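Long-range contacts in threonine phosphate decarboxylase-like enzyme (Sulfurospirillum multivorans, PDB 6OUX), which uses pyridoxal phosphate to decarboxylate L-serine O-phosphate to ethanolamine O-phosphate, a building block of norcobamides, and is less active on L-threonine phosphate: residues Ile207-Ile212 with Val236-Ser241; Val124-Pro129 with Thr173-Asn178; Glu93-Lys98 with Tyr255-Ser260. One frame throughout, in Å; residues are numbered along the deposited sequence.

Contact 1. Residues Ile207-Ile212 with Val236-Ser241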
# COMPACT_ATOMS: atom_id res chain seq x y z
N ILE A 207 10.42 3.26 18.55
CA ILE A 207 9.98 4.61 18.89
C ILE A 207 9.28 5.17 17.68
O ILE A 207 9.92 5.44 16.63
CB ILE A 207 11.17 5.54 19.26
CG1 ILE A 207 12.01 4.94 20.38
CG2 ILE A 207 10.62 6.89 19.65
CD1 ILE A 207 13.30 5.67 20.77
N ASP A 208 7.98 5.40 17.83
CA ASP A 208 7.14 6.07 16.83
C ASP A 208 7.19 7.59 17.04
O ASP A 208 6.55 8.15 17.98
CB ASP A 208 5.72 5.52 16.85
CG ASP A 208 4.82 6.16 15.80
OD1 ASP A 208 5.23 7.04 15.02
OD2 ASP A 208 3.65 5.75 15.79
N GLU A 209 7.97 8.26 16.20
CA GLU A 209 8.06 9.71 16.29
C GLU A 209 7.23 10.42 15.24
O GLU A 209 7.62 11.51 14.77
CB GLU A 209 9.54 10.15 16.17
CG GLU A 209 10.17 9.77 14.83
CD GLU A 209 11.43 10.54 14.54
OE1 GLU A 209 11.94 11.25 15.49
OE2 GLU A 209 11.94 10.39 13.39
N SER A 210 6.12 9.85 14.89
CA SER A 210 5.27 10.37 13.79
C SER A 210 4.82 11.83 14.00
O SER A 210 4.54 12.57 13.04
CB SER A 210 4.04 9.46 13.55
OG SER A 210 4.38 8.22 12.93
N PHE A 211 4.69 12.23 15.26
CA PHE A 211 4.32 13.64 15.59
C PHE A 211 5.42 14.59 16.01
O PHE A 211 5.13 15.71 16.51
CB PHE A 211 3.20 13.59 16.67
CG PHE A 211 2.06 12.72 16.24
CD1 PHE A 211 1.29 13.09 15.17
CD2 PHE A 211 1.84 11.48 16.81
CE1 PHE A 211 0.26 12.29 14.72
CE2 PHE A 211 0.85 10.66 16.33
CZ PHE A 211 0.05 11.07 15.30
N ILE A 212 6.69 14.18 15.88
CA ILE A 212 7.78 14.91 16.51
C ILE A 212 8.06 16.27 15.81
O ILE A 212 8.59 17.18 16.40
CB ILE A 212 9.09 14.08 16.59
CG1 ILE A 212 10.02 14.65 17.69
CG2 ILE A 212 9.77 13.94 15.24
CD1 ILE A 212 11.18 13.77 18.05
N VAL A 236 17.63 0.56 19.18
CA VAL A 236 16.56 1.43 18.75
C VAL A 236 16.10 1.18 17.31
O VAL A 236 16.91 1.12 16.36
CB VAL A 236 16.93 2.89 19.01
CG1 VAL A 236 15.98 3.89 18.31
CG2 VAL A 236 16.90 3.12 20.52
N ILE A 237 14.78 1.20 17.17
CA ILE A 237 14.09 1.27 15.90
C ILE A 237 13.22 2.52 15.89
O ILE A 237 12.41 2.73 16.82
CB ILE A 237 13.23 0.05 15.66
CG1 ILE A 237 14.12 -1.17 15.48
CG2 ILE A 237 12.37 0.20 14.41
CD1 ILE A 237 13.44 -2.50 15.68
N ILE A 238 13.46 3.37 14.90
CA ILE A 238 12.66 4.58 14.74
C ILE A 238 11.61 4.33 13.69
O ILE A 238 11.89 3.82 12.60
CB ILE A 238 13.53 5.80 14.31
CG1 ILE A 238 14.63 6.07 15.33
CG2 ILE A 238 12.67 7.05 14.10
CD1 ILE A 238 14.15 6.42 16.74
N VAL A 239 10.37 4.71 13.99
CA VAL A 239 9.33 4.63 12.98
C VAL A 239 8.65 5.99 12.85
O VAL A 239 8.42 6.66 13.86
CB VAL A 239 8.25 3.57 13.39
CG1 VAL A 239 7.21 3.49 12.33
CG2 VAL A 239 8.82 2.20 13.58
N LYS A 240 8.27 6.38 11.63
CA LYS A 240 7.73 7.74 11.40
C LYS A 240 6.83 7.75 10.16
O LYS A 240 7.24 7.33 9.08
CB LYS A 240 8.86 8.78 11.27
CG LYS A 240 8.35 10.17 11.06
CD LYS A 240 9.34 11.28 11.39
CE LYS A 240 8.65 12.62 11.27
NZ LYS A 240 8.21 12.77 9.85
N SER A 241 5.62 8.26 10.35
CA SER A 241 4.73 8.55 9.28
C SER A 241 5.33 9.66 8.44
O SER A 241 6.01 10.54 8.95
CB SER A 241 3.36 8.91 9.81
OG SER A 241 2.56 9.42 8.75
O HOH W 1 3.65 12.18 10.21

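Contact 2. Residues Val124-Pro129 with Thr173-Asn178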
# COMPACT_ATOMS: atom_id res chain seq x y z
N VAL A 124 5.94 -8.11 24.85
CA VAL A 124 6.00 -6.68 24.45
C VAL A 124 5.35 -5.79 25.53
O VAL A 124 4.33 -6.18 26.14
CB VAL A 124 5.34 -6.48 23.08
CG1 VAL A 124 3.91 -6.92 23.10
CG2 VAL A 124 5.54 -5.04 22.57
N ALA A 125 6.02 -4.70 25.85
CA ALA A 125 5.51 -3.68 26.78
C ALA A 125 4.97 -2.50 25.96
O ALA A 125 5.70 -1.90 25.13
CB ALA A 125 6.55 -3.23 27.76
N LEU A 126 3.68 -2.22 26.18
CA LEU A 126 2.98 -1.04 25.60
C LEU A 126 2.55 -0.11 26.70
O LEU A 126 2.35 -0.53 27.86
CB LEU A 126 1.74 -1.47 24.84
CG LEU A 126 1.88 -2.57 23.79
CD1 LEU A 126 0.48 -2.86 23.22
CD2 LEU A 126 2.80 -2.10 22.69
N MET A 127 2.38 1.17 26.37
CA MET A 127 1.78 2.10 27.33
C MET A 127 0.28 2.17 27.09
O MET A 127 -0.20 1.92 25.99
CB MET A 127 2.41 3.48 27.22
CG MET A 127 3.90 3.58 27.60
SD MET A 127 4.42 5.27 27.14
CE MET A 127 4.26 5.34 25.30
N ILE A 128 -0.43 2.62 28.10
CA ILE A 128 -1.85 2.86 28.02
C ILE A 128 -2.14 4.21 28.71
O ILE A 128 -1.64 4.48 29.81
CB ILE A 128 -2.57 1.66 28.72
CG1 ILE A 128 -4.06 1.79 28.69
CG2 ILE A 128 -2.19 1.60 30.19
CD1 ILE A 128 -4.75 0.64 29.41
N PRO A 129 -2.97 5.08 28.08
CA PRO A 129 -3.63 4.94 26.84
C PRO A 129 -2.80 5.21 25.62
O PRO A 129 -1.88 5.99 25.68
CB PRO A 129 -4.72 5.99 26.91
CG PRO A 129 -4.22 6.99 27.81
CD PRO A 129 -3.44 6.25 28.81
N THR A 173 10.59 -6.61 23.57
CA THR A 173 10.24 -5.50 22.65
C THR A 173 9.42 -4.48 23.44
O THR A 173 8.53 -4.85 24.25
CB THR A 173 9.41 -6.01 21.47
OG1 THR A 173 10.12 -7.08 20.82
CG2 THR A 173 9.10 -4.88 20.39
N VAL A 174 9.76 -3.22 23.28
CA VAL A 174 8.97 -2.13 23.83
C VAL A 174 8.52 -1.19 22.68
O VAL A 174 9.23 -1.07 21.67
CB VAL A 174 9.90 -1.41 24.81
CG1 VAL A 174 9.57 0.01 25.05
CG2 VAL A 174 10.06 -2.26 26.10
N VAL A 175 7.31 -0.63 22.81
CA VAL A 175 6.80 0.45 21.87
C VAL A 175 6.57 1.76 22.63
O VAL A 175 5.84 1.78 23.61
CB VAL A 175 5.51 0.07 21.19
CG1 VAL A 175 5.05 1.15 20.17
CG2 VAL A 175 5.64 -1.28 20.52
N LEU A 176 7.28 2.84 22.23
CA LEU A 176 7.09 4.16 22.77
C LEU A 176 6.60 5.04 21.59
O LEU A 176 7.03 4.92 20.43
CB LEU A 176 8.37 4.73 23.36
CG LEU A 176 9.07 3.94 24.50
CD1 LEU A 176 10.39 4.54 24.92
CD2 LEU A 176 8.16 3.89 25.72
N ILE A 177 5.62 5.85 21.87
CA ILE A 177 5.08 6.80 20.90
C ILE A 177 5.46 8.20 21.43
O ILE A 177 5.02 8.57 22.52
CB ILE A 177 3.60 6.69 20.77
CG1 ILE A 177 3.12 5.23 20.69
CG2 ILE A 177 3.08 7.52 19.55
CD1 ILE A 177 3.60 4.46 19.50
N ASN A 178 6.25 8.97 20.71
CA ASN A 178 6.79 10.21 21.28
C ASN A 178 6.87 11.28 20.18
O ASN A 178 7.67 11.15 19.27
CB ASN A 178 8.14 9.97 21.92
CG ASN A 178 8.56 11.10 22.79
OD1 ASN A 178 7.75 11.62 23.58
ND2 ASN A 178 9.79 11.54 22.63
O HOH W 2 6.09 0.68 26.07
O HOH W 3 2.91 2.01 23.66

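Contact 3. Residues Glu93-Lys98 with Tyr255-Ser260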
# COMPACT_ATOMS: atom_id res chain seq x y z
N GLU A 93 20.06 10.59 1.64
CA GLU A 93 20.43 11.98 1.50
C GLU A 93 19.90 12.80 2.68
O GLU A 93 20.69 13.22 3.56
CB GLU A 93 19.86 12.50 0.17
CG GLU A 93 19.89 14.01 -0.05
CD GLU A 93 19.15 14.40 -1.32
OE1 GLU A 93 19.80 14.51 -2.39
OE2 GLU A 93 17.90 14.57 -1.24
N SER A 94 18.58 12.98 2.74
CA SER A 94 18.01 13.90 3.72
C SER A 94 17.97 13.38 5.14
O SER A 94 17.94 14.18 6.05
CB SER A 94 16.64 14.40 3.31
OG SER A 94 15.75 13.33 3.18
N LEU A 95 17.94 12.06 5.33
CA LEU A 95 17.98 11.50 6.68
C LEU A 95 19.40 11.42 7.29
O LEU A 95 19.52 11.44 8.52
CB LEU A 95 17.31 10.15 6.76
CG LEU A 95 15.81 10.01 7.03
CD1 LEU A 95 14.92 10.92 6.23
CD2 LEU A 95 15.39 8.58 6.77
N HIS A 96 20.45 11.30 6.46
CA HIS A 96 21.86 11.23 6.90
C HIS A 96 22.08 9.90 7.57
O HIS A 96 22.58 9.80 8.70
CB HIS A 96 22.29 12.40 7.83
CG HIS A 96 22.06 13.74 7.20
ND1 HIS A 96 21.29 14.72 7.78
CD2 HIS A 96 22.40 14.20 5.98
CE1 HIS A 96 21.22 15.76 6.97
NE2 HIS A 96 21.89 15.46 5.86
N VAL A 97 21.65 8.88 6.86
CA VAL A 97 21.72 7.55 7.37
C VAL A 97 22.03 6.67 6.20
O VAL A 97 21.62 6.94 5.08
CB VAL A 97 20.37 7.09 7.99
CG1 VAL A 97 20.50 5.70 8.51
CG2 VAL A 97 19.91 8.00 9.13
N LYS A 98 22.72 5.58 6.47
CA LYS A 98 22.97 4.54 5.53
C LYS A 98 21.67 4.04 4.86
O LYS A 98 20.73 3.70 5.55
CB LYS A 98 23.65 3.43 6.31
CG LYS A 98 23.85 2.10 5.59
CD LYS A 98 24.76 1.21 6.46
CE LYS A 98 24.79 -0.22 5.98
NZ LYS A 98 25.15 -0.18 4.54
N TYR A 255 8.31 5.54 7.16
CA TYR A 255 9.59 4.82 7.12
C TYR A 255 9.99 4.34 8.52
O TYR A 255 9.39 4.73 9.52
CB TYR A 255 10.70 5.65 6.46
CG TYR A 255 11.22 6.82 7.34
CD1 TYR A 255 10.59 8.04 7.35
CD2 TYR A 255 12.30 6.66 8.15
CE1 TYR A 255 11.07 9.10 8.13
CE2 TYR A 255 12.77 7.70 8.95
CZ TYR A 255 12.14 8.89 8.95
OH TYR A 255 12.60 9.86 9.74
N ALA A 256 10.95 3.44 8.55
CA ALA A 256 11.62 3.01 9.77
C ALA A 256 13.12 2.98 9.56
O ALA A 256 13.59 2.71 8.43
CB ALA A 256 11.17 1.63 10.18
N LEU A 257 13.85 3.23 10.64
CA LEU A 257 15.33 3.05 10.72
C LEU A 257 15.55 1.83 11.63
O LEU A 257 15.06 1.79 12.76
CB LEU A 257 16.00 4.27 11.33
CG LEU A 257 15.67 5.63 10.68
CD1 LEU A 257 16.42 6.77 11.35
CD2 LEU A 257 15.94 5.67 9.19
N MET A 258 16.25 0.84 11.11
CA MET A 258 16.45 -0.39 11.82
C MET A 258 17.68 -1.12 11.31
O MET A 258 18.34 -0.69 10.36
CB MET A 258 15.19 -1.27 11.79
CG MET A 258 14.72 -1.76 10.43
SD MET A 258 13.17 -2.80 10.46
CE MET A 258 12.06 -1.76 9.96
N ASP A 259 17.98 -2.22 11.96
CA ASP A 259 19.15 -3.04 11.62
C ASP A 259 19.12 -3.42 10.13
O ASP A 259 18.10 -3.87 9.65
CB ASP A 259 19.11 -4.31 12.50
CG ASP A 259 20.23 -5.24 12.20
OD1 ASP A 259 21.39 -4.95 12.64
OD2 ASP A 259 19.99 -6.19 11.45
N SER A 260 20.20 -3.18 9.40
CA SER A 260 20.20 -3.42 7.96
C SER A 260 20.11 -4.89 7.59
O SER A 260 19.49 -5.24 6.55
CB SER A 260 21.40 -2.76 7.26
OG SER A 260 22.58 -3.27 7.79

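Contact 1. Residues Ile207-Ile212 with Val236-Ser241
Three backbone hydrogen bonds join the segments as parallel strands. I207 N meets I237 O at 2.7 Å, nearly along the C=O axis; V239 N reaches I207 O at 2.8 Å from above the carbonyl plane; E209 N closes on V239 O at 2.9 Å, bent to 146° at the hydrogen. Beyond D208 the first strand has ended, and a side chain takes over: S210 OG accepts S241 N (2.9 Å). S210 OG also donates to the syn lone pair of D208 OD1 (2.5 Å), which fixes its rotation. D208 has CG anti to the backbone N (chi1 -178°), and its OD1 also takes S210 N at 3.0 Å, from above the carboxylate plane, making an Asx turn. Among carbon contacts, I207 CB and I238 CD1 lie 4.0 Å apart, the two side chains side by side. E209 extends obliquely across K240, OE2 3.4 Å from K240 CD; its OE1 bonds S226, and K240 NZ forms a salt bridge with D245. Strand 204-208, helix 227-232 and strand 236-241 make a beta-alpha-beta unit, whose D208 end lies near the substrate-binding residue N181, consistent with a place beside the active site.

Contact 2. Residues Val124-Pro129 with Thr173-Asn178
Two hydrogen bonds hold strand 124-128 to strand 173-177, both through A125. A125 N donates to T173 O (3.0 Å) in the carbonyl plane, and A125 O receives V175 N (3.1 Å) almost along the C=O axis. After this parallel pairing the chains draw apart, and water takes the place of direct bonds. V175 O is gripped by two waters, one donating at 2.7 Å and the other at 2.9 Å; the first also donates to A125 O, while the second accepts M127 N, so the two waters bridge A125 O, V175 O and M127 N.

Side chains pack on both faces of the pair. On the one carrying V124 and T173, L126 and V175 lie alongside each other and point the same way, L126 CD2 resting 3.7 Å from V175 CG2. On the other, A125 CB touches V174 CG2 at 4.0 Å. M127 reaches across where the strands diverge: its chain bends at the thioether (chi3 -65°) and sets the methyl CE 3.7 Å from I177 N, a buried amide without a hydrogen-bond partner in the model. M127 CE also comes within 4.2 Å of L176 CD2.

Further out, T173 OG1 bonds R204, N178 OD1 accepts L187 N, and P129, which follows a cis peptide bond, gives its carbonyl to N180. The strand axes run 17° from parallel. Both are adjacent strands of the large domain's mostly parallel central sheet, characteristic of fold type I PLP-dependent enzymes. On the far flank of 124-128, strand 143-148 pairs through V124, L126 and I128. Helix 159-169 covers A125 and V174 with I166, its Y162 also reaching L176, and helix 189-198 brings M192 and L195 onto L176.

Contact 3. Residues Glu93-Lys98 with Tyr255-Ser260
The 95-98 part of the first segment and 255-260 run in similar directions, 20° apart end to end, with no backbone pairing, V97 and L257 having CA atoms 8.5 Å from each other. Past L95, H96 leaves helical backbone angles with positive phi (70°), and the chain turns so that V97 and K98 follow the course of 255-260. The contact is apolar and centres on one methyl group. L95 CD2 comes tip to tip with Y255, 3.5 Å from CE2 and oblique to the ring, and the same L95 CD2 lies 3.8 Å from L257 CD2, the leucines crossing at a slant. L257 CG lies in the plane of the Y255 ring at its edge.

Strand 254-257 is antiparallel to both its neighbours, 102-105 and 236-241, in the mixed seven-stranded sheet of the large domain; the sheet's order and its single reversed strand are those of fold type I PLP-dependent enzymes, and here the end of a helix packs against that reversed strand.

L257 CD1 also meets V97 CG2, more loosely, at 4.3 Å. Both side chains touch T227 and F230 of helix 227-232, and L95 and L257 share I102 of the edge strand. At the exposed end of the contact, the K98 chain runs extended and bends at its last torsion, passing CE 4.2 Å from S260 OG, while NZ forms a salt bridge with E100. Just before S260, D259 sits at the N-cap of helix 260-266, its OD2 accepting K262 N.

The three contacts step across one sheet. Contact 2 joins contact 1 through D208: D208 N lies 2.8 Å from L176 O and D208 O 2.9 Å from N178 N, as expected of neighbouring parallel strands. Contact 3 adjoins the other side of contact 1, where L257 N is 2.8 Å from I238 O, now with the strands antiparallel. Contacts 2 and 3 do not touch; their centres are about 22 Å apart. The substrate site lies beside contacts 1 and 2: the side chain of N181 is about 4 Å from that of I177 and about 6 Å from that of D208, and the side chain of S210 is about 11 Å from that of R369. Contact 3 is remote from these residues.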